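Local coordinates for protein cyclase (Uncultured organism, PDB 5IBZ) that belongs to the cyclase family, probably with arylformamidase-type activity, and binds acetylphosphate in the crystal, at residues B[53-57]-B[282-288]; B[161-166]-B[288-293]. All coordinates share one frame. Where two conformers were deposited one is given. Residue numbers count along the deposited sequence, not the author numbering.

In the fold
Both contacts set helix 286-295 against the large mixed sheet, and L288 belongs to both. Contact 1 adds the lead-in to that helix. It lies nearer the centre of the chain and joins strand 52-54, an outermost strand of the sheet within this chain, to the segment that leaves strand 278-281. It is mostly apolar and has one direct backbone hydrogen bond. Contact 2 seats the helix across strand 158-163, in the middle of the sheet. Its inner part is apolar, but a salt bridge and a bridging water lie beside it. Both are mainly buried; in contact 2, K290 and A293 are exposed. The two meet where F53 CZ lies 3.3 Å from D291 CG and L285 CD1 4.2 Å from L161 CD1.

Contact 1: residues B[53-57]-B[282-288]; sequences FSLAI and IWWLEEL
L55 forms the apolar centre. Its side chain (chi1 m, chi2 t) fills the space between W283, L285 and L288. L55 CD1 lies 3.9 Å from W283 CE3 and 4.1 Å from L285 CD2, while L55 CD2 lies 3.9 Å from L288 CB. F53 (chi1 m) points toward the helix start. F53 CD2 is 3.9 Å from L288 CD1, and L288 CA sits over one face of the ring. At the other end I57 CD1 meets I282 CG2 at 3.6 Å, and I57 CG2 meets W284 CE3 at 4.0 Å. The CA atoms of L55 and W284 are 4.6 Å apart, those of F53 and L288 6.2 Å. Strand 53-54 gives way to an irregular chain at L55. I282 has left-handed backbone angles (58/38). The chain is then extended at W283 and W284 and turns helical from E286. W284 N donates to L55 O at 2.8 Å. A CA-H...O contact runs back from L55 CA to W284 O at 3.2 Å. The buried S54 OG is hydrogen-bonded to N318 OD1, and the buried W283 NE1 to Q113 O. At the polar edge, W284 (chi1 t) turns its ring so that NE1 donates to E287 OE2 at 2.8 Å. The I282 side chain is about 7 Å from bound acetylphosphate. This is a strand-to-helix connection, leading from strand 278-281 into helix 286-295, packed against the continuation of strand 52-54, an outermost strand of the sheet within this chain.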
ATOM      1  N   PHE B  53     -17.857 -22.486 -11.772  1.00  9.26           N
ATOM      2  CA  PHE B  53     -17.522 -22.375 -10.356  1.00  7.65           C
ATOM      3  C   PHE B  53     -16.267 -21.539 -10.171  1.00  7.45           C
ATOM      4  O   PHE B  53     -15.248 -21.815 -10.777  1.00 11.16           O
ATOM      5  CB  PHE B  53     -17.305 -23.763  -9.742  1.00  7.94           C
ATOM      6  CG  PHE B  53     -18.494 -24.653  -9.884  1.00  9.67           C
ATOM      7  CD1 PHE B  53     -19.477 -24.628  -8.939  1.00 12.86           C
ATOM      8  CD2 PHE B  53     -18.646 -25.463 -10.990  1.00 10.93           C
ATOM      9  CE1 PHE B  53     -20.594 -25.426  -9.066  1.00 16.39           C
ATOM     10  CE2 PHE B  53     -19.778 -26.267 -11.106  1.00 13.48           C
ATOM     11  CZ  PHE B  53     -20.729 -26.230 -10.154  1.00 13.27           C
ATOM     12  N   SER B  54     -16.350 -20.493  -9.352  1.00  8.29           N
ATOM     13  CA  SER B  54     -15.162 -19.767  -8.927  1.00  7.95           C
ATOM     14  C   SER B  54     -14.461 -20.528  -7.821  1.00  7.12           C
ATOM     15  O   SER B  54     -15.097 -20.864  -6.822  1.00  9.47           O
ATOM     16  CB  SER B  54     -15.520 -18.384  -8.423  1.00  8.60           C
ATOM     17  OG  SER B  54     -14.442 -17.828  -7.700  1.00  9.07           O
ATOM     18  N   LEU B  55     -13.160 -20.748  -7.977  1.00  7.49           N
ATOM     19  CA  LEU B  55     -12.388 -21.481  -6.987  1.00  7.58           C
ATOM     20  C   LEU B  55     -11.530 -20.534  -6.156  1.00  8.43           C
ATOM     21  O   LEU B  55     -10.499 -20.932  -5.616  1.00  8.39           O
ATOM     22  CB  LEU B  55     -11.506 -22.547  -7.671  1.00  7.60           C
ATOM     23  CG  LEU B  55     -12.239 -23.382  -8.732  1.00  8.63           C
ATOM     24  CD1 LEU B  55     -11.282 -24.429  -9.298  1.00  9.07           C
ATOM     25  CD2 LEU B  55     -13.459 -24.073  -8.167  1.00  7.67           C
ATOM     26  N   ALA B  56     -11.963 -19.288  -6.051  1.00  9.29           N
ATOM     27  CA  ALA B  56     -11.264 -18.301  -5.236  1.00  8.68           C
ATOM     28  C   ALA B  56     -11.921 -18.062  -3.885  1.00 10.15           C
ATOM     29  O   ALA B  56     -13.145 -18.129  -3.749  1.00  9.33           O
ATOM     30  CB  ALA B  56     -11.170 -16.982  -5.986  1.00  8.36           C
ATOM     31  N   ILE B  57     -11.097 -17.737  -2.905  1.00  7.21           N
ATOM     32  CA  ILE B  57     -11.601 -17.116  -1.675  1.00  7.45           C
ATOM     33  C   ILE B  57     -11.746 -15.613  -1.914  1.00  7.97           C
ATOM     34  O   ILE B  57     -11.123 -15.043  -2.817  1.00  8.82           O
ATOM     35  CB  ILE B  57     -10.693 -17.370  -0.461  1.00  7.78           C
ATOM     36  CG1 ILE B  57      -9.279 -16.816  -0.650  1.00  9.43           C
ATOM     37  CG2 ILE B  57     -10.654 -18.843  -0.142  1.00  9.80           C
ATOM     38  CD1 ILE B  57      -8.553 -16.577   0.684  1.00  8.77           C
ATOM     39  N   ILE B 282      -4.484 -21.887  -1.473  1.00  7.40           N
ATOM     40  CA  ILE B 282      -5.676 -21.200  -0.944  1.00  9.19           C
ATOM     41  C   ILE B 282      -6.805 -21.111  -1.983  1.00  7.64           C
ATOM     42  O   ILE B 282      -7.575 -20.146  -2.060  1.00  7.82           O
ATOM     43  CB  ILE B 282      -5.362 -19.768  -0.390  1.00  7.76           C
ATOM     44  CG1 ILE B 282      -3.933 -19.688   0.185  1.00  8.87           C
ATOM     45  CG2 ILE B 282      -6.401 -19.446   0.675  1.00  9.03           C
ATOM     46  CD1 ILE B 282      -3.610 -18.378   0.902  1.00 10.19           C
ATOM     47  N   TRP B 283      -6.956 -22.167  -2.764  1.00  8.04           N
ATOM     48  CA  TRP B 283      -8.122 -22.281  -3.628  1.00  8.95           C
ATOM     49  C   TRP B 283      -9.329 -22.724  -2.796  1.00  7.84           C
ATOM     50  O   TRP B 283      -9.172 -23.252  -1.688  1.00  9.14           O
ATOM     51  CB  TRP B 283      -7.848 -23.269  -4.782  1.00  8.83           C
ATOM     52  CG  TRP B 283      -6.811 -22.811  -5.788  1.00  7.09           C
ATOM     53  CD1 TRP B 283      -5.705 -22.053  -5.546  1.00  8.10           C
ATOM     54  CD2 TRP B 283      -6.794 -23.103  -7.191  1.00  6.53           C
ATOM     55  NE1 TRP B 283      -4.992 -21.852  -6.712  1.00  7.75           N
ATOM     56  CE2 TRP B 283      -5.644 -22.485  -7.737  1.00  7.84           C
ATOM     57  CE3 TRP B 283      -7.647 -23.812  -8.044  1.00  6.59           C
ATOM     58  CZ2 TRP B 283      -5.319 -22.581  -9.082  1.00  7.42           C
ATOM     59  CZ3 TRP B 283      -7.319 -23.905  -9.385  1.00  6.84           C
ATOM     60  CH2 TRP B 283      -6.175 -23.293  -9.889  1.00  6.47           C
ATOM     61  N   TRP B 284     -10.534 -22.482  -3.313  1.00  8.44           N
ATOM     62  CA  TRP B 284     -11.783 -22.806  -2.631  1.00  7.22           C
ATOM     63  C   TRP B 284     -12.522 -23.840  -3.448  1.00  8.09           C
ATOM     64  O   TRP B 284     -12.960 -23.558  -4.568  1.00  7.76           O
ATOM     65  CB  TRP B 284     -12.665 -21.565  -2.448  1.00  8.09           C
ATOM     66  CG  TRP B 284     -13.926 -21.894  -1.702  1.00 10.46           C
ATOM     67  CD1 TRP B 284     -15.149 -22.184  -2.239  1.00 12.68           C
ATOM     68  CD2 TRP B 284     -14.074 -21.995  -0.281  1.00 10.42           C
ATOM     69  NE1 TRP B 284     -16.051 -22.464  -1.236  1.00 13.83           N
ATOM     70  CE2 TRP B 284     -15.414 -22.353  -0.026  1.00 11.50           C
ATOM     71  CE3 TRP B 284     -13.198 -21.826   0.806  1.00 10.84           C
ATOM     72  CZ2 TRP B 284     -15.904 -22.520   1.274  1.00 15.13           C
ATOM     73  CZ3 TRP B 284     -13.688 -21.995   2.088  1.00 13.59           C
ATOM     74  CH2 TRP B 284     -15.027 -22.347   2.308  1.00 13.94           C
ATOM     75  N   LEU B 285     -12.649 -25.049  -2.899  1.00  8.76           N
ATOM     76  CA  LEU B 285     -13.099 -26.185  -3.687  1.00  8.80           C
ATOM     77  C   LEU B 285     -14.400 -26.819  -3.215  1.00  9.32           C
ATOM     78  O   LEU B 285     -14.845 -27.809  -3.791  1.00  9.83           O
ATOM     79  CB  LEU B 285     -11.987 -27.244  -3.692  1.00  9.54           C
ATOM     80  CG  LEU B 285     -10.656 -26.745  -4.273  1.00 10.61           C
ATOM     81  CD1 LEU B 285      -9.600 -27.834  -4.225  1.00 10.43           C
ATOM     82  CD2 LEU B 285     -10.822 -26.225  -5.691  1.00  9.68           C
ATOM     83  N   GLU B 286     -14.999 -26.271  -2.160  1.00  8.85           N
ATOM     84  CA  GLU B 286     -16.161 -26.909  -1.547  1.00  9.59           C
ATOM     85  C   GLU B 286     -17.339 -27.063  -2.507  1.00  9.21           C
ATOM     86  O   GLU B 286     -17.985 -28.122  -2.546  1.00 10.48           O
ATOM     87  CB  GLU B 286     -16.619 -26.125  -0.311  1.00 11.48           C
ATOM     88  CG  GLU B 286     -17.650 -26.936   0.504  1.00 12.69           C
ATOM     89  CD  GLU B 286     -18.081 -26.284   1.807  1.00 26.68           C
ATOM     90  OE1 GLU B 286     -17.293 -25.539   2.408  1.00 24.29           O
ATOM     91  OE2 GLU B 286     -19.222 -26.544   2.245  1.00 35.50           O
ATOM     92  N   GLU B 287     -17.670 -26.020  -3.257  1.00  9.99           N
ATOM     93  CA  GLU B 287     -18.850 -26.100  -4.136  1.00 11.44           C
ATOM     94  C   GLU B 287     -18.579 -26.908  -5.395  1.00 10.43           C
ATOM     95  O   GLU B 287     -19.456 -27.643  -5.870  1.00 11.87           O
ATOM     96  CB  GLU B 287     -19.350 -24.703  -4.506  1.00 14.79           C
ATOM     97  CG  GLU B 287     -20.260 -24.115  -3.428  1.00 28.97           C
ATOM     98  CD  GLU B 287     -19.584 -24.012  -2.069  1.00 42.10           C
ATOM     99  OE1 GLU B 287     -19.952 -24.795  -1.156  1.00 40.24           O
ATOM    100  OE2 GLU B 287     -18.692 -23.145  -1.908  1.00 36.31           O
ATOM    101  N   LEU B 288     -17.383 -26.765  -5.956  1.00  8.14           N
ATOM    102  CA  LEU B 288     -16.986 -27.591  -7.085  1.00  9.30           C
ATOM    103  C   LEU B 288     -17.059 -29.062  -6.710  1.00  9.06           C
ATOM    104  O   LEU B 288     -17.570 -29.884  -7.480  1.00  9.14           O
ATOM    105  CB  LEU B 288     -15.573 -27.248  -7.560  1.00  9.98           C
ATOM    106  CG  LEU B 288     -15.016 -28.147  -8.675  1.00 10.32           C
ATOM    107  CD1 LEU B 288     -15.801 -27.994  -9.985  1.00  8.98           C
ATOM    108  CD2 LEU B 288     -13.550 -27.882  -8.902  1.00 11.18           C
TER

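Contact 2: residues B[161-166]-B[288-293]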
ATOM      1  N   LEU B 161     -10.218 -32.357 -10.548  1.00  7.75           N
ATOM      2  CA  LEU B 161     -10.378 -32.373  -9.097  1.00  7.76           C
ATOM      3  C   LEU B 161     -10.145 -33.756  -8.549  1.00  8.03           C
ATOM      4  O   LEU B 161     -10.724 -34.722  -9.036  1.00  9.29           O
ATOM      5  CB  LEU B 161     -11.779 -31.915  -8.684  1.00  7.84           C
ATOM      6  CG  LEU B 161     -12.122 -32.038  -7.199  1.00 10.10           C
ATOM      7  CD1 LEU B 161     -11.323 -31.057  -6.377  1.00 11.38           C
ATOM      8  CD2 LEU B 161     -13.624 -31.838  -6.991  1.00  9.33           C
ATOM      9  N   VAL B 162      -9.276 -33.849  -7.543  1.00  9.05           N
ATOM     10  CA  VAL B 162      -9.209 -35.055  -6.741  0.69  8.63           C
ATOM     11  C   VAL B 162      -9.652 -34.700  -5.315  1.00  9.58           C
ATOM     12  O   VAL B 162      -9.005 -33.915  -4.603  1.00  9.10           O
ATOM     13  CB  VAL B 162      -7.794 -35.700  -6.803  0.69 10.12           C
ATOM     14  CG1 VAL B 162      -6.696 -34.778  -6.279  0.69  8.93           C
ATOM     15  CG2 VAL B 162      -7.788 -37.037  -6.107  0.69 13.65           C
ATOM     16  N   ASP B 163     -10.785 -35.266  -4.926  1.00  8.53           N
ATOM     17  CA  ASP B 163     -11.419 -34.936  -3.658  1.00  8.64           C
ATOM     18  C   ASP B 163     -10.923 -35.900  -2.607  1.00  9.50           C
ATOM     19  O   ASP B 163     -11.524 -36.930  -2.339  1.00 10.44           O
ATOM     20  CB  ASP B 163     -12.928 -34.974  -3.792  1.00 10.81           C
ATOM     21  CG  ASP B 163     -13.641 -34.361  -2.596  1.00  9.81           C
ATOM     22  OD1 ASP B 163     -13.008 -34.197  -1.530  1.00  9.10           O
ATOM     23  OD2 ASP B 163     -14.857 -34.069  -2.743  1.00  9.80           O
ATOM     24  N   ILE B 164      -9.796 -35.561  -2.013  1.00  8.81           N
ATOM     25  CA  ILE B 164      -9.188 -36.447  -1.032  1.00  9.10           C
ATOM     26  C   ILE B 164     -10.047 -36.512   0.234  1.00 10.28           C
ATOM     27  O   ILE B 164     -10.156 -37.562   0.865  1.00 10.08           O
ATOM     28  CB  ILE B 164      -7.753 -35.997  -0.708  1.00 10.31           C
ATOM     29  CG1 ILE B 164      -6.872 -36.060  -1.969  1.00 10.93           C
ATOM     30  CG2 ILE B 164      -7.154 -36.880   0.379  1.00 12.07           C
ATOM     31  CD1 ILE B 164      -6.626 -37.460  -2.494  1.00 14.78           C
ATOM     32  N   VAL B 165     -10.689 -35.400   0.588  1.00  9.23           N
ATOM     33  CA  VAL B 165     -11.595 -35.374   1.741  1.00  9.51           C
ATOM     34  C   VAL B 165     -12.673 -36.458   1.577  1.00  9.83           C
ATOM     35  O   VAL B 165     -12.889 -37.273   2.485  1.00 10.22           O
ATOM     36  CB  VAL B 165     -12.228 -33.960   1.930  1.00  9.32           C
ATOM     37  CG1 VAL B 165     -13.360 -33.984   2.928  1.00  9.65           C
ATOM     38  CG2 VAL B 165     -11.157 -32.953   2.375  1.00 11.59           C
ATOM     39  N   ARG B 166     -13.336 -36.506   0.430  1.00 10.05           N
ATOM     40  CA  ARG B 166     -14.405 -37.496   0.254  1.00 10.07           C
ATOM     41  C   ARG B 166     -13.844 -38.916   0.129  1.00 10.79           C
ATOM     42  O   ARG B 166     -14.467 -39.872   0.584  1.00 10.73           O
ATOM     43  CB  ARG B 166     -15.278 -37.164  -0.966  1.00  9.94           C
ATOM     44  CG  ARG B 166     -16.383 -36.169  -0.652  1.00 11.41           C
ATOM     45  CD  ARG B 166     -17.318 -35.927  -1.841  1.00 12.56           C
ATOM     46  NE  ARG B 166     -18.452 -35.091  -1.442  1.00  9.99           N
ATOM     47  CZ  ARG B 166     -18.426 -33.759  -1.371  1.00  9.74           C
ATOM     48  NH1 ARG B 166     -17.319 -33.081  -1.710  1.00 10.61           N
ATOM     49  NH2 ARG B 166     -19.513 -33.094  -0.972  1.00 10.99           N
ATOM     50  N   LEU B 288     -17.383 -26.765  -5.956  1.00  8.14           N
ATOM     51  CA  LEU B 288     -16.986 -27.591  -7.085  1.00  9.30           C
ATOM     52  C   LEU B 288     -17.059 -29.062  -6.710  1.00  9.06           C
ATOM     53  O   LEU B 288     -17.570 -29.884  -7.480  1.00  9.14           O
ATOM     54  CB  LEU B 288     -15.573 -27.248  -7.560  1.00  9.98           C
ATOM     55  CG  LEU B 288     -15.016 -28.147  -8.675  1.00 10.32           C
ATOM     56  CD1 LEU B 288     -15.801 -27.994  -9.985  1.00  8.98           C
ATOM     57  CD2 LEU B 288     -13.550 -27.882  -8.902  1.00 11.18           C
ATOM     58  N   ALA B 289     -16.551 -29.408  -5.532  1.00  8.30           N
ATOM     59  CA  ALA B 289     -16.505 -30.808  -5.137  1.00  8.51           C
ATOM     60  C   ALA B 289     -17.918 -31.373  -4.936  1.00  8.88           C
ATOM     61  O   ALA B 289     -18.191 -32.522  -5.305  1.00 10.27           O
ATOM     62  CB  ALA B 289     -15.672 -30.986  -3.889  1.00 10.38           C
ATOM     63  N   LYS B 290     -18.823 -30.581  -4.372  1.00  9.00           N
ATOM     64  CA  LYS B 290     -20.209 -31.022  -4.242  1.00 10.83           C
ATOM     65  C   LYS B 290     -20.821 -31.289  -5.609  1.00 11.29           C
ATOM     66  O   LYS B 290     -21.527 -32.284  -5.799  1.00 10.97           O
ATOM     67  CB  LYS B 290     -21.037 -29.984  -3.484  1.00 12.61           C
ATOM     68  CG  LYS B 290     -22.438 -30.444  -3.101  1.00 17.70           C
ATOM     69  CD  LYS B 290     -23.103 -29.384  -2.246  1.00 31.46           C
ATOM     70  CE  LYS B 290     -24.541 -29.740  -1.906  1.00 42.83           C
ATOM     71  NZ  LYS B 290     -24.692 -31.168  -1.504  1.00 49.24           N
ATOM     72  N   ASP B 291     -20.542 -30.410  -6.563  1.00  9.78           N
ATOM     73  CA  ASP B 291     -21.096 -30.569  -7.903  1.00 10.20           C
ATOM     74  C   ASP B 291     -20.537 -31.828  -8.561  1.00 10.05           C
ATOM     75  O   ASP B 291     -21.282 -32.575  -9.183  1.00 10.91           O
ATOM     76  CB  ASP B 291     -20.817 -29.328  -8.756  1.00  9.58           C
ATOM     77  CG  ASP B 291     -21.400 -29.451 -10.155  1.00 12.56           C
ATOM     78  OD1 ASP B 291     -22.626 -29.281 -10.277  1.00 13.70           O
ATOM     79  OD2 ASP B 291     -20.641 -29.730 -11.108  1.00 13.81           O
ATOM     80  N   CYS B 292     -19.230 -32.052  -8.440  1.00 11.42           N
ATOM     81  CA  CYS B 292     -18.615 -33.249  -9.035  1.00  9.93           C
ATOM     82  C   CYS B 292     -19.151 -34.542  -8.405  1.00  9.98           C
ATOM     83  O   CYS B 292     -19.296 -35.556  -9.089  1.00 10.67           O
ATOM     84  CB  CYS B 292     -17.096 -33.194  -8.907  1.00  8.88           C
ATOM     85  SG  CYS B 292     -16.313 -31.859  -9.863  1.00 11.05           S
ATOM     86  N   ALA B 293     -19.452 -34.520  -7.110  1.00 10.17           N
ATOM     87  CA  ALA B 293     -20.019 -35.690  -6.461  1.00 10.63           C
ATOM     88  C   ALA B 293     -21.403 -35.998  -7.019  1.00 10.42           C
ATOM     89  O   ALA B 293     -21.774 -37.167  -7.168  1.00 14.42           O
ATOM     90  CB  ALA B 293     -20.075 -35.498  -4.938  1.00 12.30           C
TER
HETATM   91  O   HOH W   1     -16.325 -34.559  -4.997  1.00 12.05           O
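The axes of strand 161-163 and helix 288-293 cross almost at right angles (-88°), whereas helices on sheets usually run roughly along the strands. The motif is a helix packed across a beta sheet, with the axes 9.6 Å apart at closest approach. A water bridges D163 and the helix: it donates to D163 OD2 at 2.7 Å and to A289 O at 2.8 Å. L161 makes the apolar part. Its CD2 lies 3.8 Å from A289 CB, 3.9 Å from C292 SG and 4.3 Å from L288 CG. A289 is the helix residue nearest D163, CA to CA 6.7 Å, and its methyl leaves room for the D163 and R166 side chains. D163 is also the N-cap of helix 164-167. Its OD1 accepts from R166 N at 3.0 Å, and it forms a salt bridge with R203. It thus ties this next helix to the neighbouring strand 199-203. R166 reaches along the side of helix 288-293 that faces segment 161-166, with A293 CB and A289 O over one face of its guanidinium. A289 CB is 3.4 Å from both D163 OD2 and R166 NH1. These last two atoms close the polar side with a salt bridge of 2.8 Å between R166 NH1 and D163 OD2.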